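Local coordinates for protein p450 cytochrome, putative (Rippkaea orientalis, PDB 6Y01) that probably binds the molybdenum cofactor and carries it, as a tetrameric Moco carrier protein with a Rossmann-type fold, at residues 136-141 and 157-162; 46-51 and 72-77. All coordinates share one frame; numbering follows the deposited sequence.

Contact 1 (136-141 and 157-162); sequences ILLNDD and WIASSP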
loop_
_atom_site.group_PDB
_atom_site.type_symbol
_atom_site.label_atom_id
_atom_site.label_comp_id
_atom_site.label_asym_id
_atom_site.label_seq_id
_atom_site.Cartn_x
_atom_site.Cartn_y
_atom_site.Cartn_z
ATOM N N ILE D 136 13.119 -17.293 10.991
ATOM C CA ILE D 136 14.381 -17.727 11.600
ATOM C C ILE D 136 15.147 -16.495 12.029
ATOM O O ILE D 136 15.400 -15.604 11.195
ATOM C CB ILE D 136 15.206 -18.567 10.624
ATOM C CG1 ILE D 136 14.426 -19.791 10.154
ATOM C CG2 ILE D 136 16.528 -18.936 11.252
ATOM C CD1 ILE D 136 15.091 -20.529 8.999
ATOM N N LEU D 137 15.546 -16.450 13.294
ATOM C CA LEU D 137 16.405 -15.370 13.805
ATOM C C LEU D 137 17.852 -15.842 13.812
ATOM O O LEU D 137 18.164 -16.866 14.392
ATOM C CB LEU D 137 15.959 -14.980 15.213
ATOM C CG LEU D 137 14.476 -14.605 15.345
ATOM C CD1 LEU D 137 14.167 -14.265 16.813
ATOM C CD2 LEU D 137 14.126 -13.453 14.454
ATOM N N LEU D 138 18.698 -15.031 13.221
ATOM C CA LEU D 138 20.171 -15.249 13.222
ATOM C C LEU D 138 20.812 -13.975 13.768
ATOM O O LEU D 138 21.069 -13.022 13.010
ATOM C CB LEU D 138 20.624 -15.627 11.807
ATOM C CG LEU D 138 22.101 -15.929 11.701
ATOM C CD1 LEU D 138 22.470 -17.228 12.370
ATOM C CD2 LEU D 138 22.453 -16.001 10.239
ATOM N N ASN D 139 20.921 -13.903 15.096
ATOM C CA ASN D 139 21.401 -12.676 15.744
ATOM C C ASN D 139 21.897 -12.992 17.134
ATOM O O ASN D 139 21.726 -14.129 17.601
ATOM C CB ASN D 139 20.337 -11.577 15.786
ATOM C CG ASN D 139 19.159 -11.875 16.672
ATOM O OD1 ASN D 139 19.318 -12.320 17.816
ATOM N ND2 ASN D 139 17.990 -11.688 16.099
ATOM N N ASP D 140 22.486 -11.981 17.753
ATOM C CA ASP D 140 23.049 -12.085 19.115
ATOM C C ASP D 140 22.246 -11.209 20.070
ATOM O O ASP D 140 22.853 -10.664 20.979
ATOM C CB ASP D 140 24.533 -11.711 19.105
ATOM C CG ASP D 140 25.352 -12.724 18.334
ATOM O OD1 ASP D 140 25.079 -13.940 18.512
ATOM O OD2 ASP D 140 26.227 -12.301 17.519
ATOM N N ASP D 141 20.933 -11.094 19.842
ATOM C CA ASP D 141 20.036 -10.245 20.657
ATOM C C ASP D 141 19.053 -11.126 21.439
ATOM O O ASP D 141 17.959 -11.427 20.939
ATOM C CB ASP D 141 19.278 -9.240 19.790
ATOM C CG ASP D 141 18.548 -8.201 20.615
ATOM O OD1 ASP D 141 19.205 -7.483 21.327
ATOM O OD2 ASP D 141 17.291 -8.188 20.589
ATOM N N TRP D 157 11.984 -19.599 15.073
ATOM C CA TRP D 157 13.194 -20.457 15.159
ATOM C C TRP D 157 14.429 -19.594 15.388
ATOM O O TRP D 157 14.510 -18.504 14.842
ATOM C CB TRP D 157 13.381 -21.251 13.871
ATOM C CG TRP D 157 12.528 -22.475 13.803
ATOM C CD1 TRP D 157 12.813 -23.733 14.270
ATOM C CD2 TRP D 157 11.282 -22.573 13.125
ATOM N NE1 TRP D 157 11.794 -24.593 13.964
ATOM C CE2 TRP D 157 10.837 -23.904 13.264
ATOM C CE3 TRP D 157 10.500 -21.652 12.442
ATOM C CZ2 TRP D 157 9.627 -24.331 12.738
ATOM C CZ3 TRP D 157 9.290 -22.071 11.934
ATOM C CH2 TRP D 157 8.873 -23.395 12.057
ATOM N N ILE D 158 15.361 -20.095 16.168
ATOM C CA ILE D 158 16.646 -19.432 16.458
ATOM C C ILE D 158 17.757 -20.257 15.805
ATOM O O ILE D 158 17.938 -21.407 16.166
ATOM C CB ILE D 158 16.905 -19.302 17.964
ATOM C CG1 ILE D 158 15.690 -18.718 18.686
ATOM C CG2 ILE D 158 18.169 -18.486 18.195
ATOM C CD1 ILE D 158 15.331 -17.352 18.282
ATOM N N ALA D 159 18.473 -19.662 14.861
ATOM C CA ALA D 159 19.557 -20.364 14.162
ATOM C C ALA D 159 20.895 -20.054 14.805
ATOM O O ALA D 159 21.103 -18.959 15.327
ATOM C CB ALA D 159 19.605 -20.009 12.692
ATOM N N SER D 160 21.822 -20.991 14.657
ATOM C CA SER D 160 23.191 -20.873 15.202
ATOM C C SER D 160 24.182 -20.392 14.134
ATOM O O SER D 160 25.277 -19.976 14.505
ATOM C CB SER D 160 23.641 -22.205 15.789
ATOM O OG SER D 160 23.487 -23.262 14.831
ATOM N N SER D 161 23.833 -20.477 12.866
ATOM C CA SER D 161 24.760 -20.193 11.756
ATOM C C SER D 161 23.985 -20.106 10.464
ATOM O O SER D 161 22.845 -20.542 10.385
ATOM C CB SER D 161 25.788 -21.295 11.625
ATOM O OG SER D 161 25.152 -22.488 11.194
ATOM N N PRO D 162 24.576 -19.561 9.380
ATOM C CA PRO D 162 23.950 -19.615 8.065
ATOM C C PRO D 162 23.592 -21.039 7.644
ATOM O O PRO D 162 22.499 -21.258 7.140
ATOM C CB PRO D 162 24.998 -18.945 7.167
ATOM C CG PRO D 162 25.663 -17.985 8.095
ATOM C CD PRO D 162 25.811 -18.765 9.379
HETATM O O HOH W 1 20.733 -16.441 16.306
#
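Two straight backbone hydrogen bonds join strand 135-138 to the short strand 157-158 in parallel register. L137 supplies both of its backbone polar atoms. L137 N donates to W157 O at 2.8 Å, and L137 O accepts from A159 N at 2.9 Å. Both donors lie in the plane of the carbonyl they meet. A CA-H...O contact from I136 CA to W157 O backs up the first bond. With helix 142-151 between them, the strands form a beta-alpha-beta unit ending at 157-158, an outermost strand of the sheet within this chain.

One water continues the pairing where the strands part. It accepts from N139 N at 2.8 Å and donates to A159 O at 2.7 Å.

The apolar contacts fall on two faces of the sheet. On one face, I136 has CG2 anti to the backbone N, which brings I136 CG2 to 3.6 Å from A159 CB. The side chains of I136 and W157 cross obliquely, meeting at CG1 and CB, and the indole leads away. Helix 162-176 covers I136 through L168 and I169. On the other face, I158 CD1 lies across the L137 side chain, nearest L137 CD1 at 3.6 Å and close to CB and CG. Q145 of helix 142-151 touches both residues.

L138 reaches furthest along the partner. Its CG is anti to the backbone N (chi1 -178°), and L138 CD1 lies 3.6 Å from S161 N. CD2 faces the ring of P162 more loosely.

N139 OD1 accepts from D141 N at 2.9 Å in an Asx turn, with the donor above the carbonyl plane. D141 OD2 and S161 OG cap the following helices through S144 N and N164 N.

The chemistry implies a strand edge held by few but well-aligned bonds. S161 N is buried against the L138 methyl without a polar partner, a probable small cost of this apolar packing.

Contact 2 (46-51 and 72-77); sequences GWVLLT and LTIGIL
I74 leaves strand 73-77 on the same face of the sheet as L50. I74 CB lies 3.8 Å from L49 O. I74 CG1 stands anti to the carbonyl carbon (chi1 -48°) and makes the tightest side-chain contact here, 3.6 Å from V48 CG1. I74 CD1, the tip, stays 4.2 Å from V48 CG1. I91 of a neighbouring subunit also packs on I74 and V48.

Further along, L50 crosses I76 obliquely. L50 CG, CD1 and CD2 all approach I76 CG1, each at 4.0 Å. An alanine here would lose these branch contacts and would probably loosen the packing against I76 and N105 of helix 102-108.

Four backbone hydrogen bonds form the ladder: L49 N to L72 O, I74 N to L49 O, T51 N to I74 O and I76 N to T51 O. Water extends it at the start, where two molecules link W47 O to L72 N and L72 O. A third water bridges I74 O and T51 OG1, which also bonds G53 N.

The strands run parallel, 19° apart, with helix 58-68 between them in sequence. This is a beta-alpha-beta unit of the Rossmann-type sheet.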
loop_
_atom_site.group_PDB
_atom_site.type_symbol
_atom_site.label_atom_id
_atom_site.label_comp_id
_atom_site.label_asym_id
_atom_site.label_seq_id
_atom_site.Cartn_x
_atom_site.Cartn_y
_atom_site.Cartn_z
ATOM N N GLY D 46 19.398 -23.445 -5.213
ATOM C CA GLY D 46 18.465 -23.132 -6.307
ATOM C C GLY D 46 17.266 -22.340 -5.844
ATOM O O GLY D 46 16.268 -22.288 -6.553
ATOM N N TRP D 47 17.367 -21.735 -4.675
ATOM C CA TRP D 47 16.281 -20.903 -4.103
ATOM C C TRP D 47 16.431 -19.470 -4.568
ATOM O O TRP D 47 17.515 -19.043 -4.957
ATOM C CB TRP D 47 16.301 -21.013 -2.593
ATOM C CG TRP D 47 16.102 -22.396 -2.072
ATOM C CD1 TRP D 47 15.619 -23.487 -2.727
ATOM C CD2 TRP D 47 16.413 -22.840 -0.753
ATOM N NE1 TRP D 47 15.582 -24.576 -1.889
ATOM C CE2 TRP D 47 16.069 -24.200 -0.674
ATOM C CE3 TRP D 47 16.963 -22.210 0.369
ATOM C CZ2 TRP D 47 16.288 -24.962 0.463
ATOM C CZ3 TRP D 47 17.200 -22.978 1.482
ATOM C CH2 TRP D 47 16.838 -24.328 1.538
ATOM N N VAL D 48 15.339 -18.716 -4.474
ATOM C CA VAL D 48 15.328 -17.301 -4.833
ATOM C C VAL D 48 15.555 -16.487 -3.566
ATOM O O VAL D 48 14.915 -16.807 -2.507
ATOM C CB VAL D 48 14.023 -16.957 -5.529
ATOM C CG1 VAL D 48 13.942 -15.479 -5.831
ATOM C CG2 VAL D 48 13.874 -17.785 -6.793
ATOM N N LEU D 49 16.354 -15.443 -3.639
ATOM C CA LEU D 49 16.572 -14.525 -2.517
ATOM C C LEU D 49 15.714 -13.309 -2.719
ATOM O O LEU D 49 15.707 -12.715 -3.778
ATOM C CB LEU D 49 18.028 -14.077 -2.466
ATOM C CG LEU D 49 18.318 -12.999 -1.421
ATOM C CD1 LEU D 49 18.230 -13.556 -0.046
ATOM C CD2 LEU D 49 19.691 -12.421 -1.639
ATOM N N LEU D 50 14.972 -12.959 -1.649
ATOM C CA LEU D 50 14.184 -11.707 -1.612
ATOM C C LEU D 50 14.717 -10.821 -0.515
ATOM O O LEU D 50 14.954 -11.291 0.599
ATOM C CB LEU D 50 12.687 -12.009 -1.431
ATOM C CG LEU D 50 11.796 -10.772 -1.446
ATOM C CD1 LEU D 50 10.371 -11.156 -1.786
ATOM C CD2 LEU D 50 11.690 -10.171 -0.025
ATOM N N THR D 51 14.924 -9.557 -0.822
ATOM C CA THR D 51 15.266 -8.547 0.201
ATOM C C THR D 51 14.479 -7.277 -0.066
ATOM O O THR D 51 13.802 -7.146 -1.093
ATOM C CB THR D 51 16.770 -8.206 0.153
ATOM O OG1 THR D 51 17.046 -7.295 -0.927
ATOM C CG2 THR D 51 17.715 -9.403 0.153
ATOM N N LEU D 72 19.114 -16.077 -8.400
ATOM C CA LEU D 72 18.208 -14.965 -8.723
ATOM C C LEU D 72 17.899 -14.166 -7.459
ATOM O O LEU D 72 17.661 -14.760 -6.385
ATOM C CB LEU D 72 16.923 -15.529 -9.275
ATOM C CG LEU D 72 15.877 -14.516 -9.722
ATOM C CD1 LEU D 72 16.339 -13.696 -10.909
ATOM C CD2 LEU D 72 14.578 -15.240 -10.037
ATOM N N THR D 73 17.976 -12.875 -7.603
ATOM C CA THR D 73 17.688 -11.933 -6.515
ATOM C C THR D 73 16.529 -11.013 -6.865
ATOM O O THR D 73 16.463 -10.441 -7.926
ATOM C CB THR D 73 18.927 -11.128 -6.139
ATOM O OG1 THR D 73 19.341 -10.405 -7.302
ATOM C CG2 THR D 73 20.030 -12.037 -5.636
ATOM N N ILE D 74 15.626 -10.839 -5.881
ATOM C CA ILE D 74 14.453 -9.959 -6.005
ATOM C C ILE D 74 14.595 -8.879 -4.931
ATOM O O ILE D 74 14.932 -9.222 -3.767
ATOM C CB ILE D 74 13.149 -10.716 -5.728
ATOM C CG1 ILE D 74 13.018 -12.043 -6.450
ATOM C CG2 ILE D 74 11.959 -9.784 -6.016
ATOM C CD1 ILE D 74 13.073 -11.974 -7.960
ATOM N N GLY D 75 14.378 -7.637 -5.334
ATOM C CA GLY D 75 14.381 -6.550 -4.350
ATOM C C GLY D 75 13.024 -5.860 -4.352
ATOM O O GLY D 75 12.524 -5.511 -5.400
ATOM N N ILE D 76 12.464 -5.675 -3.155
ATOM C CA ILE D 76 11.139 -4.997 -2.977
ATOM C C ILE D 76 11.460 -3.596 -2.483
ATOM O O ILE D 76 11.759 -3.414 -1.310
ATOM C CB ILE D 76 10.238 -5.743 -2.003
ATOM C CG1 ILE D 76 10.120 -7.219 -2.306
ATOM C CG2 ILE D 76 8.898 -5.068 -1.975
ATOM C CD1 ILE D 76 9.599 -7.531 -3.671
ATOM N N LEU D 77 11.442 -2.640 -3.401
ATOM C CA LEU D 77 11.976 -1.309 -3.134
ATOM C C LEU D 77 10.891 -0.427 -2.557
ATOM O O LEU D 77 9.756 -0.407 -3.067
ATOM C CB LEU D 77 12.511 -0.677 -4.422
ATOM C CG LEU D 77 13.640 -1.465 -5.134
ATOM C CD1 LEU D 77 14.029 -0.702 -6.320
ATOM C CD2 LEU D 77 14.777 -1.674 -4.235
HETATM O O HOH W 2 19.322 -16.737 -5.069
HETATM O O HOH W 3 18.078 -18.808 -7.730
HETATM O O HOH W 4 17.650 -8.633 -3.169
#

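Overall arrangement
Contacts 1 and 2 belong to the same seven-stranded parallel sheet but lie on opposite sides of the chain's centre. Their centres are 20 Å apart, and their nearest atoms are about 8 Å apart, so they do not touch. Strands 17-21 and 111-115 separate them in the sheet. Contact 2 closes in sequence before contact 1 opens. Helix 162-176 reaches both: it covers I136 and A159 in contact 1 and W47 in contact 2. Contact 2 is buried; V48, L72 and I74 pack on I91, and I76 on I93, of a neighbouring subunit. Contact 1 includes the outermost strand, 157-158, and is partly buried; D141 packs on L147 of a different subunit.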